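Local coordinates for 3-oxoacyl-(acyl-carrier protein) synthase II (Thermus thermophilus, PDB 1J3N), which probably catalyses the condensation step of fatty acid elongation, joining an acyl chain to malonyl-acyl-carrier protein to give a 3-oxoacyl-acyl-carrier protein, at residues 1-5 / 175-181; 6-11 / 349-353; 281-285 / 390-394; 167-171 / 183-187. One frame throughout, in Å; residues are numbered along the deposited sequence.

Contact 1. Residues 1-5 / 175-181; sequences MRRVV and IQLGEAD
Arg2 reaches across to Asp181 and grips a single carboxylate oxygen with both terminal nitrogens. The shorter arm runs from NH1 to Asp181 OD1, 2.8 Å, and the second from NH2 to the same OD1, 3.2 Å. OD1 lies close to the guanidinium plane, but the carboxylate stands nearly perpendicular to it, the two planes 87° apart. NH2 also donates to the carbonyl of Ile175 (NH2 to O 2.9 Å), and a weak bond joins it to Ala180 O. A bend at chi3 (-67°) turns the guanidinium group onto this cluster of oxygens, and Ile175 CG2 lies over one of its faces, 3.8 Å from NH2. Beside it, Val4 CG2 rests on Ile175 CG2 at 3.8 Å. Met1 lies over the stem of Gln176, its SD near CB and its CE 3.6 Å from NE2 of that residue. A water links Arg2 O with Gln176 NE2, while Gln176 OE1 is held by Arg173. Further out, Asp181 OD2 forms a salt bridge with Arg97, which fixes the carboxylate from its other oxygen. Val4 and Ile175 both also pack on Leu238 of strand 232-240. The Ile175 carbonyl that Arg2 uses is taken as well by Gly178 N, 3.0 Å away, and the positive charge of Arg2 probably suits the negative end of the helix. The positive phi of Gly178 and its bonds back into the last turn make this a Schellman motif, ending helix 163-176 of the thiolase-type fold before strand 182-189.

Contact 2. Residues 6-11 / 349-353; sequences VTGLGA and IATVQ
Ile349 and Leu9 form the closely fitted end of this contact, their side chains sliding past each other in opposite directions. Leu9 CD2 sits against Ile349 CG1 at 4.1 Å and equally near its CG2. The isoleucine then reaches on toward the strand: CG1 lies anti to the carbonyl carbon (chi1 -67°) and the chain stays extended beyond it, bringing CD1 to the backbone of Gly10, 3.5 Å from that residue's O. The same methyl meets Ala11 CB at 3.9 Å. An alanine in place of Ile349 would probably strip Leu9 CD2 of its nearer partner, leave Ala11 CB without its apolar mate and open a gap beside the Gly10 carbonyl. Strand 4-13 belongs to the half of the thiolase-type fold formed early in the chain, whereas helix 343-357 comes from the C-terminal half and probably belongs to the helical layer between the two beta-sheets of the fold, so the contact joins the halves. The strand and helix segments run at 131° to each other, their axes 9.9 Å apart at closest approach. Toward Val6 the fit becomes looser: Val6 CG2 stands 4.3 Å from Val352 CG2, and Leu9 CD2 only brushes Val352 CG1 at 4.4 Å. Phe405 of strand 399-406 packs on both valines, so this end too is buried rather than open to solvent. At the flank, Leu9 CD1 touches the aliphatic stem of Gln353 at CG, 4.0 Å away. The amide beyond is engaged elsewhere, OE1 by Gln26 NE2 and NE2 by the carbonyl of Gln19.

Contact 3. Residues 281-285 / 390-394; sequences MARAL and LSNSF
The Phe394 ring meets Met281 at its edge, where CZ comes 4.5 Å from Met281 CG, near the ring plane. The second flat group, the Asn392 amide, is crossed by the methionine at about a right angle. Met281 CG lies 3.5 Å from Asn392 OD1, while ND2 sends a weak hydrogen bond to the sulfur, 3.5 Å from ND2 to SD, with an N-H...S angle of 144°. The stronger partner of ND2 is Glu312 OE2 on helix 306-324; OD1 is buried without a polar partner. A leucine in place of Asn392 would probably leave Glu312 without this donor and the methionine sulfur without its polar contact. Helix 275-288 links strand 253-262 to 297-299, which run the same way in the sheet but are separated by 399-406 and 388-394, a beta-alpha-beta crossover; it packs here on strand 388-394. The helix and strand segments run at 147° to each other. Leu390 fills the more apolar end of the contact. Its CD1 rests 4.1 Å from Met281 CG, and Leu390 CD2 lies 4.3 Å from Ala284 CB and 4.4 Å from Leu285 CD2. Met281 also packs on Ala315 and Ile316 of helix 306-324.

Contact 4. Residues 167-171 / 183-187; sequences ALGSA and VLAGG
Val183 opens the contact by placing CG1 3.7 Å from the CB of Ala171. CG1 lies anti to the valine's own backbone N (chi1 175°), the setting that turns this methyl to the helix. Two residues on, Ala185 sends its CB between two helix side chains: it is 3.6 Å from Ala171 CB and 3.6 Å from Leu168 CD2. The same leucine methyl also lies against the Ala185 carbonyl, 3.6 Å from its O, so it spans the side chain and the backbone of one residue. Leu168 packs further on Leu236 of strand 232-240, the neighbour of strand 182-189 in the sheet. Gly186 offers only backbone, and Ala167 CB packs against its O at 3.4 Å. At the backbone angles of Gly186 any CB would press on the preceding carbonyl O. Ala167 also touches Leu101 of strand 98-103, which pairs in parallel on the other flank of strand 182-189. Ala167, Ala171, Ala185 and Gly186, all small, let the segment axes approach to 7.0 Å, the helix running nearly antiparallel to the strand at 159°. This close seating of a buried helix on the sheet is consistent with the central helical layer of the thiolase-type fold, in which condensing enzymes of this family carry the nucleophilic cysteine at the N-terminal end of such a helix.

All four contacts reach the connected strands of the thiolase-type core, in which strand 4-13 pairs with 232-240 and 253-262. Contacts 1 and 4 share helix 163-176, with centres about 12 Å apart, and they touch where Ile175 CG1 meets Val183 CG2 at 3.9 Å. Contact 2 continues along strand 4-13 from contact 1, their centres about 18 Å apart. It meets contact 3 where Thr351 OG1 packs 3.7 Å from Ser391 OG, bringing helix 343-357 against strand 388-394. Contacts 2 and 4, with centres about 12 Å apart, do not touch. Contact 4 probably lies nearer than contact 1 to the catalytic centre, since family members keep their nucleophile at the start of the helix they share.

Contact 1. Residues 1-5 / 175-181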
loop_
_atom_site.group_PDB
_atom_site.type_symbol
_atom_site.label_atom_id
_atom_site.label_comp_id
_atom_site.label_asym_id
_atom_site.label_seq_id
_atom_site.Cartn_x
_atom_site.Cartn_y
_atom_site.Cartn_z
ATOM N N MET A 1 -25.891 -1.861 0.210
ATOM C CA MET A 1 -24.796 -2.520 0.976
ATOM C C MET A 1 -25.027 -2.342 2.477
ATOM O O MET A 1 -25.939 -2.947 3.055
ATOM C CB MET A 1 -23.445 -1.912 0.581
ATOM C CG MET A 1 -23.194 -1.885 -0.923
ATOM S SD MET A 1 -21.654 -1.051 -1.386
ATOM C CE MET A 1 -22.101 0.659 -1.074
ATOM N N ARG A 2 -24.199 -1.508 3.101
ATOM C CA ARG A 2 -24.295 -1.234 4.528
ATOM C C ARG A 2 -23.680 0.116 4.851
ATOM O O ARG A 2 -22.741 0.560 4.193
ATOM C CB ARG A 2 -23.558 -2.300 5.348
ATOM C CG ARG A 2 -24.175 -3.678 5.337
ATOM C CD ARG A 2 -23.501 -4.572 6.369
ATOM N NE ARG A 2 -22.112 -4.875 6.039
ATOM C CZ ARG A 2 -21.285 -5.544 6.838
ATOM N NH1 ARG A 2 -21.706 -5.975 8.019
ATOM N NH2 ARG A 2 -20.045 -5.806 6.448
ATOM N N ARG A 3 -24.217 0.775 5.869
ATOM C CA ARG A 3 -23.662 2.045 6.275
ATOM C C ARG A 3 -22.408 1.716 7.086
ATOM O O ARG A 3 -22.292 0.636 7.668
ATOM C CB ARG A 3 -24.666 2.834 7.121
ATOM C CG ARG A 3 -25.883 3.316 6.336
ATOM C CD ARG A 3 -26.449 4.601 6.921
ATOM N NE ARG A 3 -27.072 4.407 8.228
ATOM C CZ ARG A 3 -26.944 5.251 9.247
ATOM N NH1 ARG A 3 -26.209 6.347 9.120
ATOM N NH2 ARG A 3 -27.562 5.009 10.394
ATOM N N VAL A 4 -21.461 2.640 7.092
ATOM C CA VAL A 4 -20.227 2.451 7.828
ATOM C C VAL A 4 -20.054 3.683 8.699
ATOM O O VAL A 4 -20.063 4.816 8.202
ATOM C CB VAL A 4 -19.024 2.308 6.868
ATOM C CG1 VAL A 4 -17.733 2.219 7.671
ATOM C CG2 VAL A 4 -19.202 1.063 5.992
ATOM N N VAL A 5 -19.928 3.461 10.003
ATOM C CA VAL A 5 -19.770 4.557 10.940
ATOM C C VAL A 5 -18.481 4.473 11.751
ATOM O O VAL A 5 -17.930 3.392 11.972
ATOM C CB VAL A 5 -20.962 4.626 11.917
ATOM C CG1 VAL A 5 -22.245 4.921 11.157
ATOM C CG2 VAL A 5 -21.075 3.320 12.691
ATOM N N ILE A 175 -15.763 -2.965 4.381
ATOM C CA ILE A 175 -16.973 -3.216 5.163
ATOM C C ILE A 175 -18.216 -3.190 4.261
ATOM O O ILE A 175 -19.092 -4.038 4.388
ATOM C CB ILE A 175 -17.131 -2.181 6.324
ATOM C CG1 ILE A 175 -15.916 -2.263 7.267
ATOM C CG2 ILE A 175 -18.403 -2.474 7.110
ATOM C CD1 ILE A 175 -15.924 -1.243 8.394
ATOM N N GLN A 176 -18.291 -2.224 3.345
ATOM C CA GLN A 176 -19.440 -2.137 2.434
ATOM C C GLN A 176 -19.586 -3.412 1.603
ATOM O O GLN A 176 -20.697 -3.846 1.301
ATOM C CB GLN A 176 -19.291 -0.958 1.469
ATOM C CG GLN A 176 -19.264 0.421 2.103
ATOM C CD GLN A 176 -19.136 1.518 1.059
ATOM O OE1 GLN A 176 -18.261 1.462 0.193
ATOM N NE2 GLN A 176 -20.006 2.523 1.136
ATOM N N LEU A 177 -18.450 -3.998 1.230
ATOM C CA LEU A 177 -18.409 -5.214 0.423
ATOM C C LEU A 177 -18.652 -6.491 1.237
ATOM O O LEU A 177 -18.770 -7.577 0.673
ATOM C CB LEU A 177 -17.050 -5.313 -0.293
ATOM C CG LEU A 177 -16.694 -4.272 -1.361
ATOM C CD1 LEU A 177 -15.182 -4.181 -1.517
ATOM C CD2 LEU A 177 -17.348 -4.644 -2.683
ATOM N N GLY A 178 -18.719 -6.361 2.558
ATOM C CA GLY A 178 -18.951 -7.524 3.400
ATOM C C GLY A 178 -17.722 -8.355 3.749
ATOM O O GLY A 178 -17.856 -9.477 4.247
ATOM N N GLU A 179 -16.528 -7.815 3.507
ATOM C CA GLU A 179 -15.286 -8.539 3.801
ATOM C C GLU A 179 -14.927 -8.451 5.283
ATOM O O GLU A 179 -14.078 -9.195 5.777
ATOM C CB GLU A 179 -14.124 -7.985 2.959
ATOM C CG GLU A 179 -14.391 -7.994 1.451
ATOM C CD GLU A 179 -13.262 -7.380 0.641
ATOM O OE1 GLU A 179 -12.778 -6.292 1.021
ATOM O OE2 GLU A 179 -12.859 -7.975 -0.383
ATOM N N ALA A 180 -15.582 -7.537 5.986
ATOM C CA ALA A 180 -15.344 -7.339 7.408
ATOM C C ALA A 180 -16.484 -6.517 7.984
ATOM O O ALA A 180 -17.189 -5.822 7.249
ATOM C CB ALA A 180 -14.004 -6.608 7.620
ATOM N N ASP A 181 -16.667 -6.597 9.299
ATOM C CA ASP A 181 -17.719 -5.836 9.962
ATOM C C ASP A 181 -17.138 -4.669 10.739
ATOM O O ASP A 181 -17.814 -3.672 10.981
ATOM C CB ASP A 181 -18.519 -6.745 10.888
ATOM C CG ASP A 181 -19.120 -7.903 10.144
ATOM O OD1 ASP A 181 -19.650 -7.648 9.043
ATOM O OD2 ASP A 181 -19.060 -9.048 10.645
HETATM O O HOH W 1 -22.173 3.036 3.152
#

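Contact 2. Residues 6-11 / 349-353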
loop_
_atom_site.group_PDB
_atom_site.type_symbol
_atom_site.label_atom_id
_atom_site.label_comp_id
_atom_site.label_asym_id
_atom_site.label_seq_id
_atom_site.Cartn_x
_atom_site.Cartn_y
_atom_site.Cartn_z
ATOM N N VAL A 6 -18.017 5.639 12.185
ATOM C CA VAL A 6 -16.801 5.791 12.986
ATOM C C VAL A 6 -17.206 5.703 14.460
ATOM O O VAL A 6 -18.002 6.512 14.929
ATOM C CB VAL A 6 -16.148 7.176 12.717
ATOM C CG1 VAL A 6 -14.888 7.352 13.559
ATOM C CG2 VAL A 6 -15.831 7.321 11.238
ATOM N N THR A 7 -16.653 4.731 15.182
ATOM C CA THR A 7 -16.990 4.539 16.587
ATOM C C THR A 7 -15.794 4.608 17.529
ATOM O O THR A 7 -15.945 4.454 18.743
ATOM C CB THR A 7 -17.668 3.175 16.795
ATOM O OG1 THR A 7 -16.751 2.130 16.438
ATOM C CG2 THR A 7 -18.924 3.066 15.929
ATOM N N GLY A 8 -14.610 4.818 16.972
ATOM C CA GLY A 8 -13.419 4.900 17.796
ATOM C C GLY A 8 -12.376 5.809 17.186
ATOM O O GLY A 8 -12.122 5.747 15.988
ATOM N N LEU A 9 -11.775 6.664 18.006
ATOM C CA LEU A 9 -10.753 7.573 17.529
ATOM C C LEU A 9 -9.485 7.398 18.358
ATOM O O LEU A 9 -9.477 7.650 19.565
ATOM C CB LEU A 9 -11.246 9.024 17.620
ATOM C CG LEU A 9 -12.551 9.347 16.877
ATOM C CD1 LEU A 9 -13.041 10.726 17.275
ATOM C CD2 LEU A 9 -12.338 9.267 15.366
ATOM N N GLY A 10 -8.431 6.928 17.703
ATOM C CA GLY A 10 -7.151 6.740 18.362
ATOM C C GLY A 10 -6.205 7.750 17.751
ATOM O O GLY A 10 -5.743 7.574 16.627
ATOM N N ALA A 11 -5.928 8.818 18.488
ATOM C CA ALA A 11 -5.058 9.874 17.997
ATOM C C ALA A 11 -3.754 10.013 18.773
ATOM O O ALA A 11 -3.761 10.140 19.997
ATOM C CB ALA A 11 -5.812 11.204 18.026
ATOM N N ILE A 349 -9.724 12.339 11.832
ATOM C CA ILE A 349 -10.160 12.367 13.218
ATOM C C ILE A 349 -10.665 13.769 13.570
ATOM O O ILE A 349 -11.743 13.928 14.154
ATOM C CB ILE A 349 -9.014 11.942 14.164
ATOM C CG1 ILE A 349 -8.690 10.452 13.921
ATOM C CG2 ILE A 349 -9.421 12.186 15.620
ATOM C CD1 ILE A 349 -7.655 9.859 14.851
ATOM N N ALA A 350 -9.890 14.782 13.196
ATOM C CA ALA A 350 -10.254 16.167 13.456
ATOM C C ALA A 350 -11.568 16.498 12.747
ATOM O O ALA A 350 -12.432 17.183 13.303
ATOM C CB ALA A 350 -9.139 17.103 12.969
ATOM N N THR A 351 -11.721 15.998 11.523
ATOM C CA THR A 351 -12.927 16.252 10.736
ATOM C C THR A 351 -14.150 15.590 11.361
ATOM O O THR A 351 -15.240 16.158 11.366
ATOM C CB THR A 351 -12.754 15.754 9.282
ATOM O OG1 THR A 351 -11.603 16.387 8.700
ATOM C CG2 THR A 351 -13.982 16.096 8.451
ATOM N N VAL A 352 -13.972 14.384 11.889
ATOM C CA VAL A 352 -15.069 13.680 12.540
ATOM C C VAL A 352 -15.421 14.384 13.852
ATOM O O VAL A 352 -16.590 14.459 14.219
ATOM C CB VAL A 352 -14.692 12.200 12.834
ATOM C CG1 VAL A 352 -15.685 11.578 13.797
ATOM C CG2 VAL A 352 -14.669 11.418 11.541
ATOM N N GLN A 353 -14.403 14.907 14.542
ATOM C CA GLN A 353 -14.599 15.608 15.815
ATOM C C GLN A 353 -15.361 16.922 15.629
ATOM O O GLN A 353 -16.144 17.316 16.493
ATOM C CB GLN A 353 -13.254 15.897 16.495
ATOM C CG GLN A 353 -12.484 14.653 16.935
ATOM C CD GLN A 353 -11.192 14.982 17.669
ATOM O OE1 GLN A 353 -10.402 15.814 17.218
ATOM N NE2 GLN A 353 -10.959 14.308 18.795
#

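Contact 3. Residues 281-285 / 390-394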
loop_
_atom_site.group_PDB
_atom_site.type_symbol
_atom_site.label_atom_id
_atom_site.label_comp_id
_atom_site.label_asym_id
_atom_site.label_seq_id
_atom_site.Cartn_x
_atom_site.Cartn_y
_atom_site.Cartn_z
ATOM N N MET A 281 -12.482 15.511 -5.262
ATOM C CA MET A 281 -13.559 16.026 -4.411
ATOM C C MET A 281 -14.905 15.744 -5.080
ATOM O O MET A 281 -15.861 15.327 -4.424
ATOM C CB MET A 281 -13.420 17.539 -4.164
ATOM C CG MET A 281 -12.323 17.937 -3.182
ATOM S SD MET A 281 -12.336 19.703 -2.820
ATOM C CE MET A 281 -11.448 20.347 -4.217
ATOM N N ALA A 282 -14.977 15.965 -6.389
ATOM C CA ALA A 282 -16.216 15.734 -7.136
ATOM C C ALA A 282 -16.635 14.271 -7.042
ATOM O O ALA A 282 -17.825 13.953 -6.985
ATOM C CB ALA A 282 -16.033 16.134 -8.604
ATOM N N ARG A 283 -15.655 13.376 -7.028
ATOM C CA ARG A 283 -15.955 11.957 -6.925
ATOM C C ARG A 283 -16.414 11.584 -5.524
ATOM O O ARG A 283 -17.203 10.651 -5.356
ATOM C CB ARG A 283 -14.734 11.126 -7.327
ATOM C CG ARG A 283 -14.501 11.150 -8.820
ATOM C CD ARG A 283 -13.164 10.578 -9.216
ATOM N NE ARG A 283 -13.062 10.484 -10.667
ATOM C CZ ARG A 283 -11.952 10.161 -11.320
ATOM N NH1 ARG A 283 -10.836 9.904 -10.654
ATOM N NH2 ARG A 283 -11.966 10.081 -12.645
ATOM N N ALA A 284 -15.929 12.311 -4.520
ATOM C CA ALA A 284 -16.327 12.032 -3.140
ATOM C C ALA A 284 -17.777 12.447 -2.947
ATOM O O ALA A 284 -18.538 11.770 -2.256
ATOM C CB ALA A 284 -15.437 12.781 -2.169
ATOM N N LEU A 285 -18.153 13.570 -3.554
ATOM C CA LEU A 285 -19.523 14.059 -3.460
ATOM C C LEU A 285 -20.462 13.084 -4.167
ATOM O O LEU A 285 -21.492 12.702 -3.618
ATOM C CB LEU A 285 -19.645 15.456 -4.079
ATOM C CG LEU A 285 -18.934 16.584 -3.316
ATOM C CD1 LEU A 285 -19.036 17.887 -4.103
ATOM C CD2 LEU A 285 -19.546 16.741 -1.936
ATOM N N LEU A 390 -15.786 17.520 4.088
ATOM C CA LEU A 390 -14.800 16.768 3.325
ATOM C C LEU A 390 -13.442 16.842 4.015
ATOM O O LEU A 390 -13.164 17.784 4.766
ATOM C CB LEU A 390 -14.656 17.321 1.900
ATOM C CG LEU A 390 -15.825 17.187 0.918
ATOM C CD1 LEU A 390 -15.369 17.658 -0.457
ATOM C CD2 LEU A 390 -16.296 15.731 0.855
ATOM N N SER A 391 -12.614 15.837 3.756
ATOM C CA SER A 391 -11.261 15.760 4.281
ATOM C C SER A 391 -10.369 15.530 3.063
ATOM O O SER A 391 -10.426 14.473 2.444
ATOM C CB SER A 391 -11.126 14.594 5.254
ATOM O OG SER A 391 -9.896 14.684 5.950
ATOM N N ASN A 392 -9.544 16.518 2.722
ATOM C CA ASN A 392 -8.685 16.416 1.545
ATOM C C ASN A 392 -7.256 15.947 1.781
ATOM O O ASN A 392 -6.644 16.254 2.801
ATOM C CB ASN A 392 -8.628 17.760 0.805
ATOM C CG ASN A 392 -9.960 18.147 0.166
ATOM O OD1 ASN A 392 -10.815 17.301 -0.081
ATOM N ND2 ASN A 392 -10.123 19.438 -0.127
ATOM N N SER A 393 -6.730 15.216 0.801
ATOM C CA SER A 393 -5.362 14.709 0.827
ATOM C C SER A 393 -4.856 14.615 -0.613
ATOM O O SER A 393 -5.276 13.730 -1.364
ATOM C CB SER A 393 -5.316 13.339 1.498
ATOM O OG SER A 393 -5.605 13.456 2.881
ATOM N N PHE A 394 -3.961 15.537 -0.984
ATOM C CA PHE A 394 -3.389 15.615 -2.333
ATOM C C PHE A 394 -1.877 15.436 -2.253
ATOM O O PHE A 394 -1.137 16.402 -2.094
ATOM C CB PHE A 394 -3.741 16.969 -2.951
ATOM C CG PHE A 394 -5.196 17.328 -2.811
ATOM C CD1 PHE A 394 -6.187 16.427 -3.196
ATOM C CD2 PHE A 394 -5.578 18.555 -2.279
ATOM C CE1 PHE A 394 -7.537 16.738 -3.053
ATOM C CE2 PHE A 394 -6.928 18.877 -2.132
ATOM C CZ PHE A 394 -7.910 17.961 -2.521
#

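Contact 4. Residues 167-171 / 183-187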
loop_
_atom_site.group_PDB
_atom_site.type_symbol
_atom_site.label_atom_id
_atom_site.label_comp_id
_atom_site.label_asym_id
_atom_site.label_seq_id
_atom_site.Cartn_x
_atom_site.Cartn_y
_atom_site.Cartn_z
ATOM N N ALA A 167 -6.331 4.656 2.944
ATOM C CA ALA A 167 -6.495 3.512 3.840
ATOM C C ALA A 167 -7.900 3.472 4.450
ATOM O O ALA A 167 -8.523 2.418 4.523
ATOM C CB ALA A 167 -5.440 3.561 4.951
ATOM N N LEU A 168 -8.390 4.627 4.893
ATOM C CA LEU A 168 -9.719 4.717 5.487
ATOM C C LEU A 168 -10.800 4.415 4.451
ATOM O O LEU A 168 -11.743 3.672 4.721
ATOM C CB LEU A 168 -9.934 6.112 6.096
ATOM C CG LEU A 168 -9.267 6.297 7.467
ATOM C CD1 LEU A 168 -9.361 7.746 7.938
ATOM C CD2 LEU A 168 -9.956 5.359 8.461
ATOM N N GLY A 169 -10.659 4.995 3.264
ATOM C CA GLY A 169 -11.632 4.752 2.212
ATOM C C GLY A 169 -11.602 3.301 1.768
ATOM O O GLY A 169 -12.627 2.732 1.404
ATOM N N SER A 170 -10.425 2.690 1.800
ATOM C CA SER A 170 -10.300 1.288 1.409
ATOM C C SER A 170 -10.937 0.370 2.458
ATOM O O SER A 170 -11.398 -0.725 2.131
ATOM C CB SER A 170 -8.826 0.920 1.210
ATOM O OG SER A 170 -8.262 1.647 0.125
ATOM N N ALA A 171 -10.944 0.813 3.714
ATOM C CA ALA A 171 -11.549 0.039 4.801
ATOM C C ALA A 171 -13.048 0.214 4.648
ATOM O O ALA A 171 -13.822 -0.702 4.908
ATOM C CB ALA A 171 -11.091 0.565 6.169
ATOM N N VAL A 183 -13.187 -2.523 11.223
ATOM C CA VAL A 183 -11.812 -2.396 10.763
ATOM C C VAL A 183 -11.052 -1.268 11.462
ATOM O O VAL A 183 -11.578 -0.171 11.640
ATOM C CB VAL A 183 -11.748 -2.138 9.225
ATOM C CG1 VAL A 183 -10.294 -1.886 8.801
ATOM C CG2 VAL A 183 -12.323 -3.336 8.456
ATOM N N LEU A 184 -9.820 -1.546 11.881
ATOM C CA LEU A 184 -8.997 -0.507 12.494
ATOM C C LEU A 184 -8.195 0.015 11.302
ATOM O O LEU A 184 -7.388 -0.711 10.727
ATOM C CB LEU A 184 -8.063 -1.088 13.564
ATOM C CG LEU A 184 -8.640 -1.736 14.831
ATOM C CD1 LEU A 184 -7.491 -2.130 15.746
ATOM C CD2 LEU A 184 -9.577 -0.781 15.553
ATOM N N ALA A 185 -8.441 1.263 10.917
ATOM C CA ALA A 185 -7.773 1.847 9.758
ATOM C C ALA A 185 -7.203 3.230 10.028
ATOM O O ALA A 185 -7.706 3.972 10.872
ATOM C CB ALA A 185 -8.757 1.928 8.586
ATOM N N GLY A 186 -6.168 3.587 9.276
ATOM C CA GLY A 186 -5.573 4.895 9.453
ATOM C C GLY A 186 -4.178 4.961 8.890
ATOM O O GLY A 186 -3.871 4.301 7.899
ATOM N N GLY A 187 -3.325 5.756 9.526
ATOM C CA GLY A 187 -1.963 5.877 9.048
ATOM C C GLY A 187 -0.977 6.208 10.145
ATOM O O GLY A 187 -1.338 6.759 11.187
#